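Local structure of catalase A (Saccharomyces cerevisiae, 1A4E) at residues A62-V68 with G85-L91. The protein degrades hydrogen peroxide to water and oxygen with a heme cofactor, and probably protects the cell against peroxide made by peroxisomal oxidases. Sequence-based numbering, arbitrary orientation.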
loop_
_atom_site.group_PDB
_atom_site.type_symbol
_atom_site.label_atom_id
_atom_site.label_comp_id
_atom_site.label_asym_id
_atom_site.label_seq_id
_atom_site.Cartn_x
_atom_site.Cartn_y
_atom_site.Cartn_z
ATOM N N ALA B 62 19.498 -18.290 -7.858
ATOM C CA ALA B 62 19.440 -19.676 -8.291
ATOM C C ALA B 62 19.172 -20.574 -7.098
ATOM O O ALA B 62 19.430 -20.198 -5.959
ATOM C CB ALA B 62 20.759 -20.124 -8.901
ATOM N N PHE B 63 18.593 -21.747 -7.363
ATOM C CA PHE B 63 18.323 -22.765 -6.356
ATOM C C PHE B 63 19.427 -23.809 -6.381
ATOM O O PHE B 63 20.134 -23.966 -7.375
ATOM C CB PHE B 63 16.992 -23.486 -6.617
ATOM C CG PHE B 63 15.771 -22.585 -6.504
ATOM C CD1 PHE B 63 15.185 -22.362 -5.251
ATOM C CD2 PHE B 63 15.235 -21.985 -7.652
ATOM C CE1 PHE B 63 14.066 -21.530 -5.145
ATOM C CE2 PHE B 63 14.117 -21.156 -7.536
ATOM C CZ PHE B 63 13.532 -20.933 -6.287
ATOM N N GLY B 64 19.566 -24.524 -5.265
ATOM C CA GLY B 64 20.541 -25.586 -5.134
ATOM C C GLY B 64 20.359 -26.315 -3.827
ATOM O O GLY B 64 19.239 -26.489 -3.354
ATOM N N TYR B 65 21.466 -26.761 -3.233
ATOM C CA TYR B 65 21.416 -27.447 -1.950
ATOM C C TYR B 65 22.700 -27.261 -1.156
ATOM O O TYR B 65 23.754 -26.923 -1.691
ATOM C CB TYR B 65 21.171 -28.958 -2.138
ATOM C CG TYR B 65 22.238 -29.707 -2.933
ATOM C CD1 TYR B 65 22.142 -29.806 -4.325
ATOM C CD2 TYR B 65 23.327 -30.286 -2.265
ATOM C CE1 TYR B 65 23.129 -30.473 -5.050
ATOM C CE2 TYR B 65 24.318 -30.953 -2.985
ATOM C CZ TYR B 65 24.209 -31.040 -4.372
ATOM O OH TYR B 65 25.191 -31.696 -5.079
ATOM N N PHE B 66 22.562 -27.470 0.149
ATOM C CA PHE B 66 23.672 -27.516 1.071
ATOM C C PHE B 66 23.801 -28.990 1.438
ATOM O O PHE B 66 22.805 -29.662 1.698
ATOM C CB PHE B 66 23.378 -26.698 2.326
ATOM C CG PHE B 66 24.424 -26.871 3.427
ATOM C CD1 PHE B 66 25.642 -26.179 3.366
ATOM C CD2 PHE B 66 24.176 -27.742 4.493
ATOM C CE1 PHE B 66 26.600 -26.360 4.368
ATOM C CE2 PHE B 66 25.141 -27.917 5.489
ATOM C CZ PHE B 66 26.352 -27.231 5.429
ATOM N N GLU B 67 25.030 -29.513 1.461
ATOM C CA GLU B 67 25.283 -30.888 1.866
ATOM C C GLU B 67 26.279 -30.879 3.018
ATOM O O GLU B 67 27.305 -30.215 2.928
ATOM C CB GLU B 67 25.867 -31.681 0.709
ATOM C CG GLU B 67 25.903 -33.179 1.007
ATOM C CD GLU B 67 26.511 -34.031 -0.096
ATOM O OE1 GLU B 67 26.015 -34.003 -1.221
ATOM O OE2 GLU B 67 27.484 -34.730 0.173
ATOM N N VAL B 68 26.003 -31.585 4.118
ATOM C CA VAL B 68 26.941 -31.697 5.232
ATOM C C VAL B 68 28.034 -32.678 4.820
ATOM O O VAL B 68 27.740 -33.763 4.317
ATOM C CB VAL B 68 26.239 -32.234 6.499
ATOM C CG1 VAL B 68 27.230 -32.325 7.649
ATOM C CG2 VAL B 68 25.098 -31.314 6.880
ATOM N N GLY B 85 26.175 -35.985 4.917
ATOM C CA GLY B 85 25.532 -36.297 3.659
ATOM C C GLY B 85 24.125 -35.722 3.564
ATOM O O GLY B 85 23.517 -35.770 2.494
ATOM N N LYS B 86 23.600 -35.174 4.671
ATOM C CA LYS B 86 22.270 -34.599 4.707
ATOM C C LYS B 86 22.202 -33.337 3.865
ATOM O O LYS B 86 23.006 -32.416 4.001
ATOM C CB LYS B 86 21.917 -34.287 6.140
ATOM C CG LYS B 86 20.535 -33.710 6.375
ATOM C CD LYS B 86 20.280 -33.750 7.862
ATOM C CE LYS B 86 18.867 -33.294 8.125
ATOM N NZ LYS B 86 18.479 -33.710 9.458
ATOM N N ARG B 87 21.248 -33.355 2.933
ATOM C CA ARG B 87 21.012 -32.219 2.062
ATOM C C ARG B 87 19.803 -31.411 2.487
ATOM O O ARG B 87 18.801 -31.928 2.977
ATOM C CB ARG B 87 20.797 -32.668 0.641
ATOM C CG ARG B 87 22.052 -33.259 0.040
ATOM C CD ARG B 87 21.754 -33.655 -1.383
ATOM N NE ARG B 87 22.946 -34.221 -1.978
ATOM C CZ ARG B 87 23.112 -34.295 -3.297
ATOM N NH1 ARG B 87 22.187 -33.854 -4.149
ATOM N NH2 ARG B 87 24.258 -34.787 -3.766
ATOM N N THR B 88 19.942 -30.104 2.308
ATOM C CA THR B 88 18.900 -29.142 2.622
ATOM C C THR B 88 18.797 -28.255 1.399
ATOM O O THR B 88 19.807 -27.719 0.946
ATOM C CB THR B 88 19.302 -28.324 3.856
ATOM O OG1 THR B 88 19.299 -29.258 4.928
ATOM C CG2 THR B 88 18.382 -27.155 4.157
ATOM N N LYS B 89 17.596 -28.094 0.836
ATOM C CA LYS B 89 17.420 -27.257 -0.340
ATOM C C LYS B 89 17.643 -25.788 0.026
ATOM O O LYS B 89 17.383 -25.358 1.153
ATOM C CB LYS B 89 16.015 -27.472 -0.896
ATOM C CG LYS B 89 15.788 -26.724 -2.209
ATOM C CD LYS B 89 14.342 -26.770 -2.669
ATOM C CE LYS B 89 14.122 -25.678 -3.704
ATOM N NZ LYS B 89 12.756 -25.692 -4.194
ATOM N N CYS B 90 18.200 -25.021 -0.913
ATOM C CA CYS B 90 18.415 -23.614 -0.667
ATOM C C CYS B 90 18.166 -22.735 -1.885
ATOM O O CYS B 90 18.017 -23.218 -3.009
ATOM C CB CYS B 90 19.844 -23.419 -0.164
ATOM S SG CYS B 90 21.140 -23.666 -1.399
ATOM N N LEU B 91 18.081 -21.424 -1.644
ATOM C CA LEU B 91 17.941 -20.414 -2.679
ATOM C C LEU B 91 18.964 -19.333 -2.378
ATOM O O LEU B 91 19.027 -18.829 -1.262
ATOM C CB LEU B 91 16.532 -19.784 -2.669
ATOM C CG LEU B 91 16.309 -18.441 -3.404
ATOM C CD1 LEU B 91 16.457 -18.583 -4.911
ATOM C CD2 LEU B 91 14.920 -17.954 -3.077
#
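Tyr65 holds CG between its backbone N and carbonyl carbon (chi1 61°), which stands its ring beside Arg87. Arg87 turns CG anti to its carbonyl carbon and runs extended to NE, laying its guanidinium flat on one face of that ring. The planes are 9° apart, and Arg87 CZ sits 3.9 Å from the Tyr65 ring centroid, a cation-pi stack. Arg87 CD adds a CH-pi contact on the same ring. Glu67 OE1 takes weak, bent bonds from Arg87 NE and NH2, each 3.2 Å, within a salt bridge. Replacing Tyr65 with an alanine would remove the ring and would probably leave the guanidinium freer to swing away from Glu67. On the same side of the sheet, Leu91 CD1 lies over the Phe63 ring, 3.8 Å from Phe63 CE1. The backbones pair as antiparallel strands. Phe66 N reaches Thr88 O at 2.9 Å, and Thr88 N returns a bond to Phe66 O. Past Glu67 and Arg87, Gly85 N bonds Val68 O at 2.8 Å. In the antiparallel beta-barrel of catalases, strand 294-303 flanks 59-68, and 112-119 flanks 87-95. This side of the sheet thus passes from apolar packing at Phe63 to an ion pair backed by a ring, where ring and carboxylate would both stabilise the arginine's positive charge.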